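Local coordinates for conjugal transfer protein TRWB (Escherichia coli, PDB 1E9R), which couples DNA processing to transport in bacterial conjugation, as a membrane-anchored, ring-forming protein that resembles ring helicases and F1-ATPase and probably binds nucleotide, at the interface of chains A and B. Numbering follows the deposited sequence. Chains: chain A/B, Conjugal transfer protein TRWB.

The interface of chains A and B. Residues chain A 61-64, 345, 400-402; chain B 54, 338, 411-412.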
loop_
_atom_site.group_PDB
_atom_site.type_symbol
_atom_site.label_atom_id
_atom_site.label_comp_id
_atom_site.label_asym_id
_atom_site.label_seq_id
_atom_site.Cartn_x
_atom_site.Cartn_y
_atom_site.Cartn_z
ATOM N N ALA A 61 -27.570 4.350 -2.137
ATOM C CA ALA A 61 -27.299 4.086 -3.549
ATOM C C ALA A 61 -28.244 4.878 -4.451
ATOM O O ALA A 61 -29.160 5.548 -3.975
ATOM C CB ALA A 61 -27.437 2.597 -3.841
ATOM N N THR A 62 -28.021 4.793 -5.758
ATOM C CA THR A 62 -28.860 5.515 -6.710
ATOM C C THR A 62 -30.283 4.992 -6.641
ATOM O O THR A 62 -30.497 3.787 -6.506
ATOM C CB THR A 62 -28.386 5.334 -8.181
ATOM O OG1 THR A 62 -26.970 5.472 -8.261
ATOM C CG2 THR A 62 -29.010 6.393 -9.069
ATOM N N GLY A 63 -31.246 5.901 -6.741
ATOM C CA GLY A 63 -32.638 5.504 -6.732
ATOM C C GLY A 63 -33.218 5.163 -5.382
ATOM O O GLY A 63 -34.394 4.823 -5.305
ATOM N N THR A 64 -32.423 5.262 -4.320
ATOM C CA THR A 64 -32.925 4.939 -2.989
ATOM C C THR A 64 -33.807 6.030 -2.370
ATOM O O THR A 64 -34.476 5.789 -1.365
ATOM C CB THR A 64 -31.781 4.594 -2.008
ATOM O OG1 THR A 64 -30.863 5.686 -1.927
ATOM C CG2 THR A 64 -31.048 3.344 -2.467
ATOM N N GLY A 345 -27.404 0.427 0.490
ATOM C CA GLY A 345 -26.586 0.271 -0.694
ATOM C C GLY A 345 -27.274 -0.695 -1.641
ATOM O O GLY A 345 -28.415 -1.127 -1.413
ATOM N N LEU A 400 -33.458 -3.632 1.492
ATOM C CA LEU A 400 -34.305 -2.508 1.850
ATOM C C LEU A 400 -35.116 -2.056 0.647
ATOM O O LEU A 400 -34.564 -1.786 -0.422
ATOM C CB LEU A 400 -33.457 -1.322 2.319
ATOM C CG LEU A 400 -33.561 -0.796 3.745
ATOM C CD1 LEU A 400 -32.945 0.587 3.780
ATOM C CD2 LEU A 400 -34.996 -0.726 4.194
ATOM N N PRO A 401 -36.440 -1.985 0.790
ATOM C CA PRO A 401 -37.209 -1.530 -0.368
ATOM C C PRO A 401 -36.851 -0.059 -0.566
ATOM O O PRO A 401 -36.456 0.607 0.385
ATOM C CB PRO A 401 -38.652 -1.737 0.080
ATOM C CG PRO A 401 -38.569 -1.581 1.575
ATOM C CD PRO A 401 -37.320 -2.353 1.909
ATOM N N ASP A 402 -36.967 0.456 -1.782
ATOM C CA ASP A 402 -36.615 1.855 -1.998
ATOM C C ASP A 402 -37.583 2.795 -1.300
ATOM O O ASP A 402 -38.700 2.420 -0.968
ATOM C CB ASP A 402 -36.523 2.160 -3.496
ATOM C CG ASP A 402 -35.199 1.692 -4.102
ATOM O OD1 ASP A 402 -34.811 0.521 -3.875
ATOM O OD2 ASP A 402 -34.541 2.492 -4.805
ATOM N N ARG B 54 -32.922 0.912 -13.374
ATOM C CA ARG B 54 -31.984 0.902 -12.252
ATOM C C ARG B 54 -30.830 -0.064 -12.567
ATOM O O ARG B 54 -29.967 -0.337 -11.737
ATOM C CB ARG B 54 -32.694 0.547 -10.934
ATOM C CG ARG B 54 -33.501 1.725 -10.365
ATOM C CD ARG B 54 -34.067 1.470 -8.946
ATOM N NE ARG B 54 -35.057 0.382 -8.885
ATOM C CZ ARG B 54 -35.685 -0.012 -7.772
ATOM N NH1 ARG B 54 -35.432 0.587 -6.614
ATOM N NH2 ARG B 54 -36.570 -1.008 -7.813
ATOM N N ARG B 338 -28.442 -1.715 -9.714
ATOM C CA ARG B 338 -29.249 -2.138 -8.577
ATOM C C ARG B 338 -29.732 -3.598 -8.603
ATOM O O ARG B 338 -30.074 -4.155 -7.557
ATOM C CB ARG B 338 -30.435 -1.181 -8.417
ATOM C CG ARG B 338 -30.016 0.259 -8.144
ATOM C CD ARG B 338 -29.227 0.343 -6.844
ATOM N NE ARG B 338 -29.993 -0.244 -5.746
ATOM C CZ ARG B 338 -31.087 0.299 -5.215
ATOM N NH1 ARG B 338 -31.554 1.456 -5.669
ATOM N NH2 ARG B 338 -31.730 -0.333 -4.245
ATOM N N GLY B 411 -34.301 -3.769 -4.664
ATOM C CA GLY B 411 -35.340 -3.661 -3.660
ATOM C C GLY B 411 -35.527 -4.891 -2.787
ATOM O O GLY B 411 -34.633 -5.734 -2.657
ATOM N N ASN B 412 -36.711 -4.995 -2.196
ATOM C CA ASN B 412 -37.035 -6.087 -1.296
ATOM C C ASN B 412 -37.626 -7.289 -2.019
ATOM O O ASN B 412 -38.802 -7.608 -1.873
ATOM C CB ASN B 412 -37.989 -5.564 -0.226
ATOM C CG ASN B 412 -38.216 -6.552 0.876
ATOM O OD1 ASN B 412 -37.289 -7.225 1.317
ATOM N ND2 ASN B 412 -39.454 -6.639 1.347
#
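The guanidinium of B:Arg338 and the carboxylate of A:Asp402 meet tip to tip and nearly coplanar, their planes 13° apart, beside the Walker A P-loop (GATGTGKS) that chain A presents to its neighbour in the hexameric ring. The pairing is end-on and two-pronged: NH1 of B:Arg338 donates a hydrogen bond to the syn lone pair of OD2 of A:Asp402 (3.3 Å), in the guanidinium plane, while NH2 of B:Arg338 donates to OD1 of A:Asp402 on its syn side, tilted out of both planes, a bond that is also a salt bridge (3.2 Å). At the edge of a second guanidinium, that of B:Arg54, lies CG of A:Asp402. Here the two planes stand 73° apart, and NH1 of B:Arg54 lies over one face of the carboxylate, roughly equidistant from both oxygens, with a salt bridge of 2.8 Å to OD2 of A:Asp402. Its N-H points away from OD1, so no hydrogen bond is made there; NH1 is modelled too close to the carboxylate carbon, and the detail of this pairing is doubtful.

Bends at chi2 and chi3 fold B:Arg338 back and bring NH1 to the P-loop as well. That nitrogen of B:Arg338 donates to the backbone carbonyl O of A:Thr62 at 2.7 Å, almost in line with the C=O but only 128° at the hydrogen. CG2 of A:Thr64 packs 3.8 Å from NH1 of B:Arg338, the side chains crossing at about a right angle; within the loop, OG1 of A:Thr64 donates to O of A:Ala61 at 2.7 Å. An alanine in place of B:Arg338 would probably leave the A:Thr62 carbonyl without this donor and A:Asp402 held across the interface mainly by B:Arg54. Farther along, CB of A:Pro401 lies alongside CB of B:Asn412 at 3.9 Å, an apolar contact flanking the charged cluster.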